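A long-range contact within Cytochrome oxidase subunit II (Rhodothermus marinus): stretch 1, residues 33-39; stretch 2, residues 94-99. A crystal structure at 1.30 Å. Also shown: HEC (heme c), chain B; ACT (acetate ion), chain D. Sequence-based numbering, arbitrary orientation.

Stretch 1 33-39: SFKGLYG
Stretch 2 94-99: FIKQQQ

A tight turn can dock against a helix and the segment after it with very few direct polar links, provided that one direct backbone hydrogen bond joins them and side chains from the helix cover the rings of Phe34 and of Tyr38, just after the turn. The contact between residues 33-39 and 94-99 of this cytochrome oxidase subunit II illustrates the principle. Residues 94-96 are helical, in a helix that begins earlier in the chain (phi/psi -63/-45, -61/-44, -60/-30); Gln97 follows at -88/2, and Gln98 (-86/97) lies in loop or turn. Stretch 1 folds into a type II beta turn from Phe34 to Leu37. Together they bury 526 Å².

Ser33 (-69/150, chi1 t) lies out of reach of stretch 2, but its OG accepts a weak hydrogen bond from Lys35 N at 3.4 Å. Phe34 (-80/-19) opens the turn. Its CA-to-CB bond points toward stretch 2, and with chi1 m and chi2 -19° the ring receives Ile95 (chi1 m, chi2 t) over one face: Ile95 CG1 sits 4.0 Å from the Phe34 ring centroid, 14° off the normal, a CH-pi contact. At the ring edge, Phe34 CZ comes within 3.7 Å of heme CHB. Phe34 CA and Ile95 CA are 6.1 Å apart.

Lys35 (-57/116) and Gly36 (79/3) are the central residues of the turn, which Leu37 N closes by bonding to Phe34 O at 3.1 Å. The CA-to-CB bond of Lys35 points sideways; its side chain is all t, with Lys35 CG 3.7 Å from Gln99 O (Gln99 chi1 m, chi2 m). Lys35 CA lies 4.6 Å from Gln98 CA and makes a CA-H...O contact with Gln98 O at 3.6 Å. At Gly36, CA 4.3 Å from Gln99 CA, a CB would be jammed against the preceding carbonyl oxygen. Gly36 N bonds to Gln98 O, 2.7 Å and 165°. Gln98 (chi1 m, chi2 m) is tied back to the helix: Gln98 NE2 bonds to Phe94 O and Gln98 N to Ile95 O, both at 2.9 Å.

Leu37 (-65/-53; chi1 t, chi2 p) adds an apolar contact, Leu37 CD2 to Ile95 CG2 at 4.0 Å, and Leu37 CD1 lies 3.5 Å from heme CGA. The CA-to-CB bond of Tyr38 (-63/125; chi1 t, chi2 69°) points toward stretch 2, Tyr38 CA 5.3 Å from Lys96 CA. Lys96 (m, t, chi3 5°, t) sets CG 3.6 Å from the Tyr38 ring centroid, 11° off the normal, so an aliphatic methylene covers the aromatic face. Water 1 accepts from Tyr38 N at 2.9 Å and lies 2.6 Å from Ile95 O and 2.9 Å from Gln98 O. Water 2 donates to Tyr38 OH (2.7 Å) and accepts from Lys96 NZ (3.1 Å). Tyr38 OH donates to acetate O at 2.6 Å. Gly39 (86/3) makes no contact.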

# COMPACT_ATOMS: atom_id res chain seq x y z
N SER A 33 5.80 6.57 -1.46
CA SER A 33 6.10 6.24 -0.08
C SER A 33 4.83 5.95 0.71
O SER A 33 3.77 6.53 0.47
CB SER A 33 6.84 7.42 0.55
OG SER A 33 7.35 7.09 1.83
N PHE A 34 4.95 5.08 1.72
CA PHE A 34 3.87 4.85 2.66
C PHE A 34 3.77 5.91 3.75
O PHE A 34 2.77 6.03 4.41
CB PHE A 34 4.05 3.51 3.35
CG PHE A 34 3.80 2.28 2.51
CD1 PHE A 34 3.07 2.33 1.33
CD2 PHE A 34 4.30 1.08 2.91
CE1 PHE A 34 2.82 1.17 0.63
CE2 PHE A 34 4.02 -0.09 2.21
CZ PHE A 34 3.31 -0.03 1.05
N LYS A 35 4.74 6.69 4.04
CA LYS A 35 4.74 7.80 4.95
C LYS A 35 3.69 8.82 4.57
O LYS A 35 3.69 9.46 3.53
CB LYS A 35 6.14 8.43 5.07
CG LYS A 35 6.18 9.51 6.17
CD LYS A 35 7.53 10.18 6.27
CE LYS A 35 7.51 11.39 7.20
NZ LYS A 35 8.72 12.21 7.04
N GLY A 36 2.71 8.96 5.51
CA GLY A 36 1.64 9.90 5.29
C GLY A 36 0.54 9.41 4.35
O GLY A 36 -0.39 10.16 4.00
N LEU A 37 0.61 8.16 3.88
CA LEU A 37 -0.33 7.67 2.91
C LEU A 37 -1.75 7.59 3.45
O LEU A 37 -2.71 8.11 2.89
CB LEU A 37 0.11 6.30 2.38
CG LEU A 37 -0.90 5.53 1.57
CD1 LEU A 37 -1.40 6.34 0.37
CD2 LEU A 37 -0.32 4.20 1.10
N TYR A 38 -1.95 6.92 4.59
CA TYR A 38 -3.27 6.75 5.15
C TYR A 38 -3.87 8.09 5.53
O TYR A 38 -3.27 8.82 6.31
CB TYR A 38 -3.22 5.82 6.37
CG TYR A 38 -4.57 5.58 6.98
CD1 TYR A 38 -5.55 4.84 6.33
CD2 TYR A 38 -4.93 6.07 8.23
CE1 TYR A 38 -6.80 4.60 6.87
CE2 TYR A 38 -6.15 5.83 8.80
CZ TYR A 38 -7.10 5.11 8.13
OH TYR A 38 -8.31 4.89 8.72
N GLY A 39 -5.04 8.34 4.99
CA GLY A 39 -5.76 9.59 5.18
C GLY A 39 -5.39 10.69 4.23
O GLY A 39 -5.99 11.76 4.35
N PHE A 94 0.27 -1.56 9.72
CA PHE A 94 1.63 -1.02 9.58
C PHE A 94 1.61 0.26 8.75
O PHE A 94 2.21 1.28 9.12
CB PHE A 94 2.52 -2.06 8.93
CG PHE A 94 3.91 -1.56 8.58
CD1 PHE A 94 4.87 -1.45 9.60
CD2 PHE A 94 4.28 -1.18 7.33
CE1 PHE A 94 6.15 -1.00 9.31
CE2 PHE A 94 5.55 -0.74 7.03
CZ PHE A 94 6.51 -0.63 8.02
N ILE A 95 0.89 0.26 7.63
CA ILE A 95 0.82 1.49 6.79
C ILE A 95 0.21 2.64 7.57
O ILE A 95 0.75 3.75 7.45
CB ILE A 95 0.05 1.26 5.47
CG1 ILE A 95 0.80 0.29 4.59
CG2 ILE A 95 -0.27 2.57 4.77
CD1 ILE A 95 -0.03 -0.16 3.41
N LYS A 96 -0.87 2.40 8.30
CA LYS A 96 -1.57 3.51 8.95
C LYS A 96 -0.69 4.26 9.91
O LYS A 96 -0.93 5.45 10.15
CB LYS A 96 -2.79 3.02 9.73
CG LYS A 96 -3.96 2.62 8.89
CD LYS A 96 -5.22 2.21 9.61
CE LYS A 96 -5.27 2.33 11.10
NZ LYS A 96 -6.60 1.65 11.46
N GLN A 97 0.27 3.55 10.49
CA GLN A 97 1.14 4.24 11.44
C GLN A 97 2.36 4.90 10.81
O GLN A 97 3.19 5.51 11.51
CB GLN A 97 1.57 3.25 12.49
CG GLN A 97 1.44 1.78 12.32
CD GLN A 97 1.92 1.07 13.59
OE1 GLN A 97 2.98 0.45 13.63
NE2 GLN A 97 1.10 1.18 14.62
N GLN A 98 2.53 4.85 9.50
CA GLN A 98 3.62 5.60 8.86
C GLN A 98 3.16 7.01 8.58
O GLN A 98 2.42 7.26 7.61
CB GLN A 98 4.09 4.92 7.57
CG GLN A 98 4.30 3.42 7.75
CD GLN A 98 5.28 3.12 8.86
OE1 GLN A 98 6.35 3.76 8.97
NE2 GLN A 98 4.89 2.15 9.66
N GLN A 99 3.47 7.96 9.46
CA GLN A 99 2.80 9.27 9.35
C GLN A 99 3.75 10.46 9.40
O GLN A 99 4.97 10.16 9.61
CB GLN A 99 1.73 9.39 10.46
CG GLN A 99 0.48 8.56 10.31
CD GLN A 99 -0.33 8.85 9.07
OE1 GLN A 99 -1.22 8.14 8.61
NE2 GLN A 99 -0.03 9.92 8.36
FE HEC B . 2.60 -1.26 -4.09
CHA HEC B . 0.75 1.42 -5.12
CHB HEC B . 0.74 -1.44 -1.24
CHC HEC B . 4.38 -3.98 -3.13
CHD HEC B . 4.68 -0.83 -6.77
NA HEC B . 1.04 -0.22 -3.35
C1A HEC B . 0.39 0.85 -3.95
C2A HEC B . -0.55 1.37 -2.99
C3A HEC B . -0.59 0.55 -1.94
C4A HEC B . 0.42 -0.48 -2.14
CMA HEC B . -1.40 0.68 -0.65
CAA HEC B . -1.28 2.71 -3.19
CBA HEC B . -0.29 3.78 -2.76
CGA HEC B . -0.76 5.27 -2.87
O1A HEC B . 0.15 6.06 -2.75
O2A HEC B . -1.96 5.50 -3.15
NB HEC B . 2.57 -2.47 -2.48
C1B HEC B . 1.77 -2.34 -1.44
C2B HEC B . 2.07 -3.38 -0.43
C3B HEC B . 3.05 -4.14 -1.01
C4B HEC B . 3.40 -3.56 -2.27
CMB HEC B . 1.44 -3.50 0.90
CAB HEC B . 3.72 -5.38 -0.46
CBB HEC B . 2.66 -6.45 -0.12
NC HEC B . 4.17 -2.25 -4.81
C1C HEC B . 4.77 -3.37 -4.23
C2C HEC B . 5.93 -3.73 -5.08
C3C HEC B . 6.00 -2.86 -6.09
C4C HEC B . 4.90 -1.94 -5.95
CMC HEC B . 6.84 -4.91 -4.74
CAC HEC B . 7.11 -2.69 -7.13
CBC HEC B . 7.41 -3.85 -8.04
ND HEC B . 2.66 0.02 -5.66
C1D HEC B . 3.62 0.05 -6.62
C2D HEC B . 3.40 1.16 -7.52
C3D HEC B . 2.30 1.75 -7.05
C4D HEC B . 1.82 1.07 -5.91
CMD HEC B . 4.27 1.51 -8.65
CAD HEC B . 1.61 3.03 -7.65
CBD HEC B . 0.71 2.69 -8.84
CGD HEC B . -0.58 2.11 -8.39
O1D HEC B . -0.86 0.89 -8.61
O2D HEC B . -1.38 2.84 -7.73
C ACT D . -11.32 4.41 7.00
O ACT D . -10.10 4.11 6.93
OXT ACT D . -12.29 4.08 6.34
CH3 ACT D . -11.65 5.37 8.19
O HOH W 1 0.17 6.06 6.30
O HOH W 2 -8.21 4.34 11.40